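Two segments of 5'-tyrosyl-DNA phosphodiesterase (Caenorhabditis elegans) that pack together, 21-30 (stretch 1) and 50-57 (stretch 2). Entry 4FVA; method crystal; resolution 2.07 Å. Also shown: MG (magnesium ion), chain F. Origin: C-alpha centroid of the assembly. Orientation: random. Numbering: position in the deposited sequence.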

ATOM      1  N   ILE A  21       2.044   7.495   4.222  1.00 20.34           N
ATOM      2  CA  ILE A  21       2.608   8.039   5.460  1.00 20.54           C
ATOM      3  C   ILE A  21       2.630   9.578   5.528  1.00 20.64           C
ATOM      4  O   ILE A  21       3.205  10.174   6.453  1.00 20.78           O
ATOM      5  N   ASP A  22       1.981  10.218   4.559  1.00 20.58           N
ATOM      6  CA  ASP A  22       1.760  11.659   4.657  1.00 20.74           C
ATOM      7  C   ASP A  22       3.082  12.398   4.826  1.00 21.55           C
ATOM      8  O   ASP A  22       3.192  13.307   5.654  1.00 23.05           O
ATOM      9  N   GLY A  23       4.077  12.020   4.029  1.00 20.21           N
ATOM     10  CA  GLY A  23       5.358  12.715   4.051  1.00 23.25           C
ATOM     11  C   GLY A  23       5.286  14.163   3.578  1.00 28.93           C
ATOM     12  O   GLY A  23       6.185  14.968   3.864  1.00 20.03           O
ATOM     13  N   LEU A  24       4.227  14.511   2.850  1.00 20.12           N
ATOM     14  CA  LEU A  24       4.093  15.887   2.358  1.00 20.15           C
ATOM     15  C   LEU A  24       3.697  16.852   3.461  1.00 27.10           C
ATOM     16  O   LEU A  24       3.755  18.076   3.281  1.00 26.28           O
ATOM     17  N   ASP A  25       3.271  16.306   4.597  1.00 23.14           N
ATOM     18  CA  ASP A  25       2.927  17.146   5.738  1.00 26.02           C
ATOM     19  C   ASP A  25       4.163  17.326   6.620  1.00 27.52           C
ATOM     20  O   ASP A  25       4.660  16.373   7.225  1.00 26.60           O
ATOM     21  N   GLY A  26       4.665  18.551   6.673  1.00 26.87           N
ATOM     22  CA  GLY A  26       5.917  18.832   7.351  1.00 21.11           C
ATOM     23  C   GLY A  26       5.843  18.891   8.866  1.00 21.48           C
ATOM     24  O   GLY A  26       6.879  18.821   9.520  1.00 24.84           O
ATOM     25  N   ARG A  27       4.639  19.032   9.418  1.00 21.84           N
ATOM     26  CA  ARG A  27       4.446  19.127  10.863  1.00 28.36           C
ATOM     27  C   ARG A  27       4.814  17.844  11.618  1.00 33.06           C
ATOM     28  O   ARG A  27       4.241  16.785  11.365  1.00 28.51           O
ATOM     29  N   SER A  28       5.755  17.947  12.555  1.00 36.44           N
ATOM     30  CA  SER A  28       6.176  16.800  13.365  1.00 30.99           C
ATOM     31  C   SER A  28       6.613  15.615  12.502  1.00 22.04           C
ATOM     32  O   SER A  28       6.449  14.456  12.896  1.00 25.65           O
ATOM     33  N   LEU A  29       7.156  15.908  11.325  1.00 21.66           N
ATOM     34  CA  LEU A  29       7.517  14.861  10.371  1.00 25.76           C
ATOM     35  C   LEU A  29       8.481  13.805  10.948  1.00 23.28           C
ATOM     36  O   LEU A  29       8.289  12.597  10.750  1.00 22.85           O
ATOM     37  N   LEU A  30       9.552  14.252  11.599  1.00 25.17           N
ATOM     38  CA  LEU A  30      10.520  13.306  12.151  1.00 31.03           C
ATOM     39  C   LEU A  30       9.880  12.424  13.214  1.00 21.61           C
ATOM     40  O   LEU A  30      10.004  11.203  13.175  1.00 25.78           O
ATOM     41  N   LEU A  50       4.676   1.527   0.962  1.00 19.03           N
ATOM     42  CA  LEU A  50       4.520   2.914   1.429  1.00 20.31           C
ATOM     43  C   LEU A  50       4.214   3.849   0.262  1.00 19.93           C
ATOM     44  O   LEU A  50       4.700   3.626  -0.851  1.00 18.76           O
ATOM     45  N   GLN A  51       3.430   4.894   0.531  1.00 20.97           N
ATOM     46  CA  GLN A  51       3.203   5.974  -0.419  1.00 19.15           C
ATOM     47  C   GLN A  51       3.442   7.329   0.255  1.00 19.30           C
ATOM     48  O   GLN A  51       3.395   7.438   1.488  1.00 19.55           O
ATOM     49  N   GLU A  52       3.662   8.365  -0.554  1.00 20.76           N
ATOM     50  CA  GLU A  52       4.005   9.695  -0.048  1.00 19.29           C
ATOM     51  C   GLU A  52       5.194   9.662   0.902  1.00 19.28           C
ATOM     52  O   GLU A  52       5.172  10.284   1.962  1.00 20.07           O
ATOM     53  N   VAL A  53       6.231   8.936   0.508  1.00 19.02           N
ATOM     54  CA  VAL A  53       7.512   8.957   1.198  1.00 18.98           C
ATOM     55  C   VAL A  53       8.255  10.182   0.669  1.00 22.47           C
ATOM     56  O   VAL A  53       8.193  10.453  -0.532  1.00 18.66           O
ATOM     57  N   VAL A  54       8.949  10.908   1.549  1.00 19.73           N
ATOM     58  CA  VAL A  54       9.772  12.063   1.160  1.00 18.86           C
ATOM     59  C   VAL A  54      11.217  11.910   1.628  1.00 28.30           C
ATOM     60  O   VAL A  54      11.505  11.111   2.518  1.00 18.89           O
ATOM     61  N   ASP A  55      12.131  12.655   1.012  1.00 25.96           N
ATOM     62  CA  ASP A  55      13.549  12.559   1.372  1.00 29.60           C
ATOM     63  C   ASP A  55      13.797  13.075   2.781  1.00 31.56           C
ATOM     64  O   ASP A  55      14.612  12.531   3.526  1.00 33.30           O
ATOM     65  N   ARG A  56      13.097  14.144   3.132  1.00 23.31           N
ATOM     66  CA  ARG A  56      13.293  14.789   4.425  1.00 26.30           C
ATOM     67  C   ARG A  56      12.878  13.904   5.593  1.00 27.47           C
ATOM     68  O   ARG A  56      11.741  13.409   5.648  1.00 27.23           O
ATOM     69  N   ASP A  57      13.795  13.726   6.539  1.00 28.01           N
ATOM     70  CA  ASP A  57      13.514  12.954   7.743  1.00 25.94           C
ATOM     71  C   ASP A  57      13.196  11.496   7.413  1.00 25.48           C
ATOM     72  O   ASP A  57      12.380  10.859   8.080  1.00 29.57           O
TER

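Ile21 N donates to Gln51 O at 3.1 Å, and Gly23 N donates to Glu52 O at 2.9 Å. Gly23 has no side chain, and the approach is tight: an ideal CB would clash with Glu52 O and with Val54 CG1.

Ile21 leaves the backbone sideways, with chi1 p and chi2 t. This conformation brings its end nearer to stretch 2. Its CG2 lies 3.9 Å from Leu50 CD2, and its CD1 lies 4.1 Å from Val53 CG2, although the CA-to-CB bond of Val53 points away.

Glu52 points toward stretch 1. Its chi1 is -86° and its chi2 is t, which carries the carboxylate to the magnesium ion. Asp22 starts away from stretch 2, with chi1 t, yet reaches the same ion. Asp22 OD1 binds MG at 2.4 Å and Glu52 OE1 binds it at 2.6 Å, so the metal bridges two acidic groups that would otherwise repel. Waters 2 and 3 are also ligands, each with its O 2.5 Å from MG; one more ligand comes from elsewhere in the structure. Leu24, m and t, rests its CG 3.5 Å from Glu52 OE1.

Val54 points in with chi1 m, and its methyls meet different leucines. CG1 is 4.2 Å from Leu24 CD2, and CG2 is 3.9 Å from Leu29 CD2. Leu29 also points in, with chi1 t and chi2 p. Its CD2 covers one face of the Arg56 guanidinium.

Arg56 is extended, t at chi1 through chi3. Its end comes near stretch 1, where NH2 makes a weak hydrogen bond to Gly26 O at 3.0 Å. Asp57 points in with chi1 m. Its OD2 forms a salt bridge with Arg56 NE at 3.6 Å. Water 1 links it to the helix: its O accepts from Leu30 N at 3.1 Å and donates to Asp57 OD2 at 3.2 Å.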

ATOM      1  CB  ILE A  21       3.991   7.437   5.778  1.00 20.36           C
ATOM      2  CG1 ILE A  21       5.023   7.809   4.720  1.00 20.28           C
ATOM      3  CG2 ILE A  21       3.875   5.878   5.968  1.00 20.35           C
ATOM      4  CD1 ILE A  21       6.407   7.271   5.011  1.00 19.82           C
ATOM      5  CB  ASP A  22       0.838  11.940   5.848  1.00 21.20           C
ATOM      6  CG  ASP A  22       0.179  13.313   5.795  1.00 27.34           C
ATOM      7  OD1 ASP A  22       0.229  13.963   4.735  1.00 22.45           O
ATOM      8  OD2 ASP A  22      -0.403  13.728   6.828  1.00 26.79           O
ATOM      9  CB  LEU A  24       3.069  15.966   1.226  1.00 20.14           C
ATOM     10  CG  LEU A  24       3.466  15.306  -0.085  1.00 22.04           C
ATOM     11  CD1 LEU A  24       2.316  15.429  -1.087  1.00 19.84           C
ATOM     12  CD2 LEU A  24       4.761  15.964  -0.620  1.00 19.52           C
ATOM     13  CB  ASP A  25       1.761  16.537   6.508  1.00 24.99           C
ATOM     14  CG  ASP A  25       1.403  17.320   7.758  1.00 41.42           C
ATOM     15  OD1 ASP A  25       1.964  18.422   7.970  1.00 47.39           O
ATOM     16  OD2 ASP A  25       0.549  16.826   8.534  1.00 46.17           O
ATOM     17  CB  ARG A  27       2.993  19.497  11.160  1.00 34.50           C
ATOM     18  CG  ARG A  27       2.571  20.826  10.517  1.00 59.46           C
ATOM     19  CD  ARG A  27       1.052  21.028  10.479  1.00 69.75           C
ATOM     20  NE  ARG A  27       0.379  20.013   9.668  1.00 74.31           N
ATOM     21  CZ  ARG A  27      -0.940  19.918   9.523  1.00 76.52           C
ATOM     22  NH1 ARG A  27      -1.743  20.782  10.131  1.00 77.90           N
ATOM     23  NH2 ARG A  27      -1.456  18.960   8.765  1.00 77.46           N
ATOM     24  CB  SER A  28       5.049  16.358  14.306  1.00 26.86           C
ATOM     25  OG  SER A  28       4.776  17.339  15.287  1.00 31.76           O
ATOM     26  CB  LEU A  29       8.072  15.468   9.080  1.00 20.93           C
ATOM     27  CG  LEU A  29       8.439  14.455   7.991  1.00 20.56           C
ATOM     28  CD1 LEU A  29       7.201  13.662   7.565  1.00 20.59           C
ATOM     29  CD2 LEU A  29       9.077  15.157   6.765  1.00 22.33           C
ATOM     30  CB  LEU A  30      11.764  14.019  12.704  1.00 30.68           C
ATOM     31  CG  LEU A  30      12.831  13.069  13.288  1.00 33.98           C
ATOM     32  CD1 LEU A  30      13.284  12.050  12.260  1.00 27.56           C
ATOM     33  CD2 LEU A  30      14.043  13.854  13.754  1.00 31.71           C
ATOM     34  CB  LEU A  50       5.792   3.412   2.122  1.00 20.22           C
ATOM     35  CG  LEU A  50       6.285   2.593   3.321  1.00 20.67           C
ATOM     36  CD1 LEU A  50       7.592   3.187   3.842  1.00 19.30           C
ATOM     37  CD2 LEU A  50       5.208   2.593   4.418  1.00 19.71           C
ATOM     38  CB  GLN A  51       1.783   5.907  -1.003  1.00 19.28           C
ATOM     39  CG  GLN A  51       1.372   4.546  -1.535  1.00 19.19           C
ATOM     40  CD  GLN A  51       0.791   3.631  -0.471  1.00 19.44           C
ATOM     41  OE1 GLN A  51       0.112   4.092   0.456  1.00 19.75           O
ATOM     42  NE2 GLN A  51       1.052   2.314  -0.604  1.00 19.31           N
ATOM     43  CB  GLU A  52       2.803  10.381   0.623  1.00 19.66           C
ATOM     44  CG  GLU A  52       1.935  11.129  -0.369  1.00 29.05           C
ATOM     45  CD  GLU A  52       0.925  12.027   0.286  1.00 31.34           C
ATOM     46  OE1 GLU A  52       1.312  12.860   1.152  1.00 24.75           O
ATOM     47  OE2 GLU A  52      -0.268  11.878  -0.061  1.00 27.64           O
ATOM     48  CB  VAL A  53       8.310   7.695   0.887  1.00 18.77           C
ATOM     49  CG1 VAL A  53       9.606   7.669   1.689  1.00 18.78           C
ATOM     50  CG2 VAL A  53       7.455   6.448   1.183  1.00 18.88           C
ATOM     51  CB  VAL A  54       9.182  13.395   1.696  1.00 23.93           C
ATOM     52  CG1 VAL A  54       7.777  13.633   1.142  1.00 20.84           C
ATOM     53  CG2 VAL A  54       9.162  13.396   3.236  1.00 19.39           C
ATOM     54  CB  ASP A  55      14.411  13.332   0.376  1.00 27.35           C
ATOM     55  CG  ASP A  55      14.428  12.697  -1.000  1.00 34.17           C
ATOM     56  OD1 ASP A  55      14.244  11.464  -1.112  1.00 28.76           O
ATOM     57  OD2 ASP A  55      14.580  13.449  -1.983  1.00 44.37           O
ATOM     58  CB  ARG A  56      12.527  16.110   4.472  1.00 28.01           C
ATOM     59  CG  ARG A  56      12.588  16.823   5.820  1.00 30.69           C
ATOM     60  CD  ARG A  56      11.718  18.075   5.793  1.00 36.06           C
ATOM     61  NE  ARG A  56      11.259  18.435   7.134  1.00 50.60           N
ATOM     62  CZ  ARG A  56      10.082  19.001   7.384  1.00 55.84           C
ATOM     63  NH1 ARG A  56       9.255  19.277   6.382  1.00 56.33           N
ATOM     64  NH2 ARG A  56       9.731  19.283   8.630  1.00 63.36           N
ATOM     65  CB  ASP A  57      12.361  13.585   8.540  1.00 30.68           C
ATOM     66  CG  ASP A  57      12.757  14.910   9.193  1.00 34.31           C
ATOM     67  OD1 ASP A  57      13.953  15.073   9.501  1.00 30.84           O
ATOM     68  OD2 ASP A  57      11.873  15.776   9.407  1.00 32.09           O
TER
HETATM   69 MG    MG F 402      -0.552  13.992   2.502  1.00 33.25          MG
HETATM   70  O   HOH W   1      10.394  17.193  11.898  1.00 45.42           O
HETATM   71  O   HOH W   2      -0.408  16.541   2.523  1.00 32.58           O
HETATM   72  O   HOH W   3      -1.322  11.727   3.232  1.00 23.86           O